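Local atomic coordinates of putative fructose-bisphosphate aldolase (Coccidioides immitis, PDB entry 3PM6), a protein that is a putative class II fructose-bisphosphate aldolase, a zinc-containing enzyme built as an eight-stranded parallel beta/alpha TIM barrel. Residues A[253-258]-A[281-286]; A[44-48]-A[80-85]; A[35-40]-A[70-74]; A[63-67]-A[97-101]. One frame throughout, in Å; residues are numbered along the deposited sequence.

Interaction 1. Residues A[253-258]-A[281-286]; sequences AVNNEY and AMQAAV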
# COMPACT_ATOMS: atom_id res chain seq x y z
N ALA A 253 7.24 -16.79 -7.44
CA ALA A 253 6.11 -17.71 -7.51
C ALA A 253 4.82 -16.92 -7.39
O ALA A 253 3.79 -17.27 -8.04
CB ALA A 253 6.21 -18.79 -6.39
N VAL A 254 4.87 -15.87 -6.58
CA VAL A 254 3.70 -15.05 -6.31
C VAL A 254 3.65 -13.84 -7.24
O VAL A 254 2.67 -13.66 -7.95
CB VAL A 254 3.58 -14.66 -4.81
CG1 VAL A 254 2.46 -13.61 -4.58
CG2 VAL A 254 3.33 -15.94 -3.97
N ASN A 255 4.73 -13.05 -7.26
CA ASN A 255 4.74 -11.81 -8.04
C ASN A 255 4.79 -11.93 -9.52
O ASN A 255 4.53 -10.94 -10.20
CB ASN A 255 5.81 -10.87 -7.54
CG ASN A 255 5.55 -10.46 -6.14
OD1 ASN A 255 4.54 -9.82 -5.87
ND2 ASN A 255 6.39 -10.91 -5.20
N ASN A 256 5.13 -13.10 -10.05
CA ASN A 256 5.02 -13.31 -11.49
C ASN A 256 3.56 -13.25 -11.92
O ASN A 256 3.29 -12.87 -13.03
CB ASN A 256 5.65 -14.63 -11.93
CG ASN A 256 7.18 -14.53 -12.10
OD1 ASN A 256 7.77 -13.43 -12.08
ND2 ASN A 256 7.83 -15.69 -12.26
N GLU A 257 2.63 -13.62 -11.03
CA GLU A 257 1.18 -13.55 -11.33
C GLU A 257 0.73 -12.12 -11.54
O GLU A 257 -0.14 -11.85 -12.39
CB GLU A 257 0.35 -14.19 -10.21
CG GLU A 257 0.58 -15.68 -10.03
CD GLU A 257 0.31 -16.48 -11.31
OE1 GLU A 257 -0.85 -16.71 -11.64
OE2 GLU A 257 1.25 -16.90 -11.98
N TYR A 258 1.32 -11.18 -10.80
CA TYR A 258 1.01 -9.77 -10.99
C TYR A 258 1.46 -9.33 -12.37
O TYR A 258 0.73 -8.65 -13.08
CB TYR A 258 1.70 -8.94 -9.92
CG TYR A 258 1.68 -7.43 -10.07
CD1 TYR A 258 2.59 -6.77 -10.91
CD2 TYR A 258 0.80 -6.66 -9.32
CE1 TYR A 258 2.59 -5.36 -11.02
CE2 TYR A 258 0.79 -5.26 -9.40
CZ TYR A 258 1.69 -4.62 -10.25
OH TYR A 258 1.65 -3.24 -10.32
N ALA A 281 -5.04 -13.52 -8.55
CA ALA A 281 -4.00 -14.37 -9.09
C ALA A 281 -2.84 -14.60 -8.09
O ALA A 281 -2.35 -15.75 -7.92
CB ALA A 281 -3.49 -13.81 -10.39
N MET A 282 -2.43 -13.53 -7.41
CA MET A 282 -1.39 -13.64 -6.38
C MET A 282 -1.92 -14.43 -5.20
O MET A 282 -1.18 -15.23 -4.63
CB MET A 282 -0.89 -12.27 -5.93
CG MET A 282 -0.02 -11.53 -6.96
SD MET A 282 0.83 -10.10 -6.23
CE MET A 282 -0.39 -8.88 -6.56
N GLN A 283 -3.19 -14.23 -4.85
CA GLN A 283 -3.82 -14.97 -3.74
C GLN A 283 -3.80 -16.47 -4.00
O GLN A 283 -3.50 -17.26 -3.09
CB GLN A 283 -5.27 -14.52 -3.48
CG GLN A 283 -5.88 -15.11 -2.18
CD GLN A 283 -7.35 -14.78 -2.00
OE1 GLN A 283 -7.81 -13.73 -2.47
NE2 GLN A 283 -8.11 -15.67 -1.32
N ALA A 284 -4.09 -16.85 -5.25
CA ALA A 284 -4.13 -18.27 -5.61
C ALA A 284 -2.72 -18.89 -5.49
O ALA A 284 -2.56 -19.99 -4.95
CB ALA A 284 -4.73 -18.47 -7.04
N ALA A 285 -1.70 -18.16 -5.95
CA ALA A 285 -0.30 -18.60 -5.82
C ALA A 285 0.12 -18.77 -4.35
O ALA A 285 0.79 -19.74 -3.98
CB ALA A 285 0.66 -17.67 -6.59
N VAL A 286 -0.31 -17.84 -3.49
CA VAL A 286 -0.01 -17.95 -2.05
C VAL A 286 -0.66 -19.19 -1.48
O VAL A 286 0.01 -19.99 -0.81
CB VAL A 286 -0.41 -16.66 -1.27
CG1 VAL A 286 -0.26 -16.81 0.22
CG2 VAL A 286 0.45 -15.51 -1.71
O HOH W 1 -2.48 -17.47 -9.94
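Apolar packing dominates between 253-258 and 281-286, pieces of helices 252-265 and 271-292; the axes of these two short segments cross at 161°, nearly antiparallel, and come within 8.0 Å. M282 is a knob in the hole formed by V254, N255, E257 and Y258: its CB lies 3.9 Å from V254 CG1, and its CE reaches the edge of the Y258 ring, 3.7 Å from CD2. V254 also meets V286 (CG2 to CG2, 3.7 Å) and A285 (CG2 to CB, 4.1 Å). The small A285 sits close to the opposite backbone, its CB 3.5 Å from A253 O. In the TIM barrel, helix 252-265 follows the last strand, 245-250, and helix 271-292 packs beside it and against helix 37-49, which follows the first. Polar contact is indirect. One water donates to E257 OE1 (2.5 Å) and A281 O (2.7 Å) where the helices are partly exposed, while N255 ND2 is hydrogen-bonded to N251 and C33. N255 and Y258 also pack on I271 and M262 of the second subunit, respectively.

Interaction 2. Residues A[44-48]-A[80-85]; sequences IRAAE and AASVPI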
# COMPACT_ATOMS: atom_id res chain seq x y z
N ILE A 44 -3.00 -11.55 3.14
CA ILE A 44 -4.02 -11.53 4.20
C ILE A 44 -5.21 -12.42 3.79
O ILE A 44 -5.69 -13.17 4.60
CB ILE A 44 -4.60 -10.11 4.48
CG1 ILE A 44 -3.49 -9.06 4.75
CG2 ILE A 44 -5.61 -10.16 5.63
CD1 ILE A 44 -2.54 -9.44 5.83
N ARG A 45 -5.66 -12.31 2.55
CA ARG A 45 -6.85 -13.05 2.11
C ARG A 45 -6.56 -14.54 2.04
O ARG A 45 -7.35 -15.37 2.52
CB ARG A 45 -7.31 -12.57 0.74
CG ARG A 45 -8.19 -11.39 0.75
CD ARG A 45 -8.31 -10.88 -0.67
NE ARG A 45 -8.73 -9.48 -0.68
CZ ARG A 45 -9.21 -8.84 -1.74
NH1 ARG A 45 -9.35 -9.45 -2.91
NH2 ARG A 45 -9.57 -7.58 -1.61
N ALA A 46 -5.42 -14.88 1.45
CA ALA A 46 -4.99 -16.27 1.33
C ALA A 46 -4.87 -16.88 2.70
O ALA A 46 -5.42 -17.94 2.94
CB ALA A 46 -3.66 -16.38 0.57
N ALA A 47 -4.20 -16.18 3.61
CA ALA A 47 -3.99 -16.65 4.97
C ALA A 47 -5.31 -16.82 5.74
O ALA A 47 -5.48 -17.78 6.50
CB ALA A 47 -3.05 -15.69 5.74
N GLU A 48 -6.23 -15.89 5.58
CA GLU A 48 -7.50 -16.04 6.29
C GLU A 48 -8.33 -17.14 5.64
O GLU A 48 -8.90 -17.96 6.35
CB GLU A 48 -8.25 -14.73 6.38
CG GLU A 48 -7.61 -13.75 7.41
CD GLU A 48 -8.27 -12.37 7.41
OE1 GLU A 48 -9.04 -12.07 6.47
OE2 GLU A 48 -8.01 -11.59 8.35
N ALA A 80 -4.68 -6.39 11.96
CA ALA A 80 -6.11 -6.54 11.75
C ALA A 80 -6.54 -7.93 11.26
O ALA A 80 -7.74 -8.23 11.21
CB ALA A 80 -6.60 -5.47 10.76
N ALA A 81 -5.57 -8.77 10.91
CA ALA A 81 -5.84 -10.10 10.36
C ALA A 81 -6.37 -11.01 11.45
O ALA A 81 -5.98 -10.83 12.61
CB ALA A 81 -4.55 -10.67 9.76
N SER A 82 -7.21 -12.00 11.09
CA SER A 82 -7.77 -12.97 12.06
C SER A 82 -6.95 -14.24 12.22
O SER A 82 -7.44 -15.22 12.79
CB SER A 82 -9.21 -13.35 11.72
OG SER A 82 -9.29 -14.04 10.48
N VAL A 83 -5.73 -14.24 11.68
CA VAL A 83 -4.81 -15.35 11.80
C VAL A 83 -3.46 -14.69 12.11
O VAL A 83 -3.31 -13.46 11.87
CB VAL A 83 -4.75 -16.22 10.50
CG1 VAL A 83 -6.12 -16.83 10.18
CG2 VAL A 83 -4.23 -15.43 9.29
N PRO A 84 -2.49 -15.45 12.64
CA PRO A 84 -1.19 -14.81 12.91
C PRO A 84 -0.41 -14.46 11.63
O PRO A 84 -0.05 -15.35 10.84
CB PRO A 84 -0.46 -15.86 13.76
CG PRO A 84 -1.50 -16.83 14.19
CD PRO A 84 -2.47 -16.86 13.06
N ILE A 85 -0.20 -13.15 11.44
CA ILE A 85 0.65 -12.66 10.36
C ILE A 85 1.58 -11.56 10.89
O ILE A 85 1.13 -10.60 11.52
CB ILE A 85 -0.19 -12.07 9.21
CG1 ILE A 85 -1.32 -13.01 8.80
CG2 ILE A 85 0.70 -11.78 8.01
CD1 ILE A 85 -2.28 -12.38 7.79
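This is a helix-to-loop contact on the outside of the barrel: 44-48, in the C-terminal half of helix 37-49, packs against 80-85, which links helix 69-80 to strand 85-92. The connection thus belongs to a beta-alpha-beta crossover of the TIM barrel, from the second strand, 54-58, to the third. Two helix residues one turn apart, I44 and E48, lie nearest A81 and V83, with CA separations of 6.6 and 6.2 Å. Toward the barrel the contact is apolar. I44 CD1 meets I85 CD1 at 3.5 Å, and the small A47 fits against both V83 and I85, its CB being 3.7 Å from V83 CG2 and 4.0 Å from I85 CD1. I44 and I85 both also touch I56 of strand 54-58, so this patch continues into the layer between helices and sheet. E48 forms the polar margin: its OE2 accepts a hydrogen bond from S82 N (2.9 Å, 161°) and a weak one from S82 OG (3.5 Å). A46, out of reach of 80-85, packs on V286 and E287 of helix 271-292, and A47 also touches M290. Because the carboxylate takes up a backbone NH of the irregular turn while aliphatic groups fill the space beside it, the contact combines a directional hold on S82 with non-directional apolar burial at the start of strand 85-92.

Interaction 3. Residues A[35-40]-A[70-74]; sequences YNLEGI and LVRTA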
# COMPACT_ATOMS: atom_id res chain seq x y z
N TYR A 35 5.65 -6.24 -3.03
CA TYR A 35 6.14 -4.92 -3.45
C TYR A 35 5.04 -3.87 -3.42
O TYR A 35 5.28 -2.71 -3.79
CB TYR A 35 6.62 -4.95 -4.91
CG TYR A 35 7.77 -5.88 -5.17
CD1 TYR A 35 9.09 -5.47 -5.01
CD2 TYR A 35 7.51 -7.18 -5.59
CE1 TYR A 35 10.15 -6.37 -5.30
CE2 TYR A 35 8.53 -8.05 -5.86
CZ TYR A 35 9.84 -7.65 -5.73
OH TYR A 35 10.79 -8.60 -5.99
N ASN A 36 3.85 -4.30 -3.02
CA ASN A 36 2.67 -3.50 -3.23
C ASN A 36 1.48 -3.96 -2.39
O ASN A 36 1.46 -5.07 -1.80
CB ASN A 36 2.33 -3.46 -4.73
CG ASN A 36 2.27 -4.84 -5.36
OD1 ASN A 36 1.63 -5.76 -4.83
ND2 ASN A 36 2.97 -5.00 -6.47
N LEU A 37 0.51 -3.07 -2.30
CA LEU A 37 -0.72 -3.33 -1.57
C LEU A 37 -1.49 -4.53 -2.13
O LEU A 37 -2.07 -5.26 -1.37
CB LEU A 37 -1.62 -2.08 -1.58
CG LEU A 37 -3.07 -2.08 -1.08
CD1 LEU A 37 -3.22 -2.71 0.27
CD2 LEU A 37 -3.54 -0.65 -0.99
N GLU A 38 -1.47 -4.74 -3.44
CA GLU A 38 -2.10 -5.93 -3.99
C GLU A 38 -1.51 -7.21 -3.36
O GLU A 38 -2.23 -8.15 -3.07
CB GLU A 38 -1.99 -5.99 -5.52
CG GLU A 38 -2.72 -4.87 -6.24
CD GLU A 38 -1.82 -3.69 -6.61
OE1 GLU A 38 -0.93 -3.33 -5.81
OE2 GLU A 38 -2.01 -3.12 -7.71
N GLY A 39 -0.19 -7.24 -3.19
CA GLY A 39 0.46 -8.40 -2.62
C GLY A 39 0.14 -8.56 -1.15
O GLY A 39 -0.04 -9.68 -0.68
N ILE A 40 0.06 -7.43 -0.43
CA ILE A 40 -0.33 -7.42 0.99
C ILE A 40 -1.75 -8.02 1.10
O ILE A 40 -1.99 -8.90 1.92
CB ILE A 40 -0.23 -5.98 1.59
CG1 ILE A 40 1.24 -5.52 1.69
CG2 ILE A 40 -0.97 -5.86 2.93
CD1 ILE A 40 1.42 -4.00 1.74
N LEU A 70 4.49 1.67 2.80
CA LEU A 70 4.22 0.24 2.67
C LEU A 70 4.39 -0.43 4.01
O LEU A 70 3.65 -1.37 4.35
CB LEU A 70 5.15 -0.41 1.65
CG LEU A 70 4.67 -0.27 0.22
CD1 LEU A 70 5.76 -0.62 -0.77
CD2 LEU A 70 3.43 -1.16 0.02
N VAL A 71 5.38 0.02 4.78
CA VAL A 71 5.66 -0.56 6.09
C VAL A 71 4.39 -0.42 6.95
O VAL A 71 3.93 -1.41 7.53
CB VAL A 71 6.88 0.10 6.77
CG1 VAL A 71 7.08 -0.38 8.19
CG2 VAL A 71 8.11 -0.12 5.98
N ARG A 72 3.83 0.80 6.99
CA ARG A 72 2.68 1.13 7.83
C ARG A 72 1.42 0.40 7.36
O ARG A 72 0.68 -0.15 8.17
CB ARG A 72 2.44 2.65 7.84
N THR A 73 1.18 0.41 6.06
CA THR A 73 0.08 -0.35 5.46
C THR A 73 0.18 -1.83 5.81
O THR A 73 -0.77 -2.42 6.27
CB THR A 73 0.08 -0.22 3.94
OG1 THR A 73 0.10 1.18 3.60
CG2 THR A 73 -1.17 -0.88 3.34
N ALA A 74 1.36 -2.43 5.59
CA ALA A 74 1.56 -3.88 5.88
C ALA A 74 1.48 -4.19 7.36
O ALA A 74 0.90 -5.22 7.75
CB ALA A 74 2.90 -4.39 5.30
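I40 points its side chain into the gap between L70 and A74, one helical turn apart: its CD1 lies 3.9 Å from both L70 CD2 and A74 CB, and 4.4 Å from T73 CG2. L70 in turn reaches the start of 35-40, with CD1 3.7 Å from Y35 O and CD2 4.1 Å from N36 CA. L37 CD1 adds a contact to T73 CG2 at 4.1 Å. These residues join the beginning of helix 37-49 to helix 69-80, the helices after the first and second strands of the TIM barrel. N36 is the N-cap of helix 37-49; its OD1 accepts from G39 N at 2.9 Å, and an ideal CB on G39 would crowd that OD1. The subunit interface runs past this site: N36 ND2 bonds H275 NE2 of the second subunit, L37 and L70 pack on L70 and L37 of that subunit, and T73 OG1 meets its counterpart there as well as L69 O of its own chain. Y35 OH is held by D159 and N251. Between the segments themselves the contact is purely van der Waals, so buried apolar contact joins the helices, while the polar groups serve the helix cap, neighbouring residues and the dimer.

Interaction 4. Residues A[63-67]-A[97-101]; sequences IQYAD and IIKRA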
# COMPACT_ATOMS: atom_id res chain seq x y z
N ILE A 63 11.11 0.83 1.72
CA ILE A 63 11.40 2.04 2.50
C ILE A 63 12.01 3.11 1.55
O ILE A 63 11.54 4.26 1.53
CB ILE A 63 12.33 1.73 3.66
CG1 ILE A 63 11.65 0.76 4.64
CG2 ILE A 63 12.77 3.01 4.36
CD1 ILE A 63 12.67 -0.14 5.43
N GLN A 64 13.00 2.71 0.73
CA GLN A 64 13.63 3.61 -0.27
C GLN A 64 12.53 4.29 -1.10
O GLN A 64 12.58 5.49 -1.32
CB GLN A 64 14.60 2.82 -1.20
CG GLN A 64 16.00 2.56 -0.59
CD GLN A 64 16.78 1.31 -1.14
OE1 GLN A 64 16.56 0.80 -2.27
NE2 GLN A 64 17.71 0.82 -0.31
N TYR A 65 11.51 3.54 -1.50
CA TYR A 65 10.47 4.04 -2.39
C TYR A 65 9.33 4.82 -1.72
O TYR A 65 8.95 5.88 -2.22
CB TYR A 65 9.92 2.90 -3.25
CG TYR A 65 8.56 3.14 -3.92
CD1 TYR A 65 8.44 3.97 -5.05
CD2 TYR A 65 7.42 2.51 -3.44
CE1 TYR A 65 7.22 4.16 -5.66
CE2 TYR A 65 6.18 2.68 -4.06
CZ TYR A 65 6.09 3.51 -5.16
OH TYR A 65 4.87 3.70 -5.75
N ALA A 66 8.79 4.31 -0.61
CA ALA A 66 7.56 4.85 -0.01
C ALA A 66 7.75 5.28 1.44
O ALA A 66 6.76 5.45 2.18
CB ALA A 66 6.44 3.82 -0.12
N ASP A 67 9.00 5.47 1.85
CA ASP A 67 9.35 5.85 3.22
C ASP A 67 8.67 4.91 4.21
O ASP A 67 9.01 3.74 4.26
CB ASP A 67 9.06 7.33 3.47
CG ASP A 67 9.93 8.25 2.62
OD1 ASP A 67 11.17 8.07 2.63
OD2 ASP A 67 9.38 9.14 1.93
N ILE A 97 20.49 0.91 6.60
CA ILE A 97 19.07 0.65 6.33
C ILE A 97 18.41 -0.18 7.43
O ILE A 97 17.22 -0.05 7.70
CB ILE A 97 18.89 -0.04 4.97
CG1 ILE A 97 18.91 1.03 3.87
CG2 ILE A 97 17.54 -0.70 4.90
CD1 ILE A 97 20.27 1.58 3.52
N ILE A 98 19.19 -1.05 8.05
CA ILE A 98 18.67 -1.91 9.11
C ILE A 98 18.28 -1.03 10.31
O ILE A 98 17.17 -1.12 10.84
CB ILE A 98 19.70 -3.02 9.43
CG1 ILE A 98 19.71 -4.03 8.27
CG2 ILE A 98 19.41 -3.72 10.77
CD1 ILE A 98 20.84 -5.05 8.30
N LYS A 99 19.18 -0.14 10.70
CA LYS A 99 18.91 0.76 11.83
C LYS A 99 17.75 1.66 11.48
O LYS A 99 16.90 1.91 12.32
CB LYS A 99 20.13 1.61 12.12
CG LYS A 99 21.30 0.84 12.51
CD LYS A 99 22.52 1.67 12.12
CE LYS A 99 23.75 1.01 12.65
NZ LYS A 99 23.61 0.91 14.11
N ARG A 100 17.68 2.13 10.24
CA ARG A 100 16.59 2.99 9.83
C ARG A 100 15.25 2.24 9.93
O ARG A 100 14.25 2.76 10.46
CB ARG A 100 16.81 3.52 8.41
CG ARG A 100 15.71 4.47 7.91
CD ARG A 100 15.78 4.72 6.39
NE ARG A 100 14.66 5.55 5.94
CZ ARG A 100 14.56 6.12 4.74
NH1 ARG A 100 13.51 6.86 4.45
NH2 ARG A 100 15.52 5.96 3.83
N ALA A 101 15.24 0.99 9.45
CA ALA A 101 14.04 0.15 9.62
C ALA A 101 13.72 -0.13 11.09
O ALA A 101 12.57 -0.11 11.49
CB ALA A 101 14.19 -1.15 8.83
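I63 and R100 bury the largest areas, 80 and 68 Å², as helix 60-66 meets helix 95-103. I63 points at helix 95-103: its CG2 lies over one face of the R100 guanidinium, 3.5 Å from NE, and its CD1 rests 3.9 Å from A101 CB. Both I63 and A101 also touch F114, which extends the apolar patch. R100 stretches out with chi1 to chi3 all t, so that its head passes across I63 and reaches D67, where NH1 forms a salt bridge and weak hydrogen bond with OD1 at 3.2 Å. D67 leaves the helix with positive phi. I97 contributes less, its CG1 being 4.4 Å from Q64 NE2. The contact ties the extra short helix between strand 54-58 and helix 69-80 to the helix after the third strand, 85-92, in the TIM barrel. One arginine therefore does two jobs: the flat face of its guanidinium packs on the I63 methyl while its edge, through NH1, pairs with D67, and the exposure of R100 and D67 places that ion pair at the surface.

All four contacts lie 15 to 17 Å from the chain centre, in the helical layer of one TIM barrel. Interactions 2 and 3 share helix 37-49, with centres 14 Å apart, and M282 and V286 of interaction 1 rest on that same helix, so the helices after the first and last strands are joined where the barrel closes. Interaction 3 touches interaction 4 through V71 and I63, whereas interactions 1 and 4 have centres 25 Å apart and do not meet. Along the chain, the segments of interactions 2, 3 and 4 alternate; interaction 1 opens only afterwards, near the C-terminal end. Segments of all four reach the second subunit, 44-48 through R45, so this part of the helical layer lies beside the dimer interface.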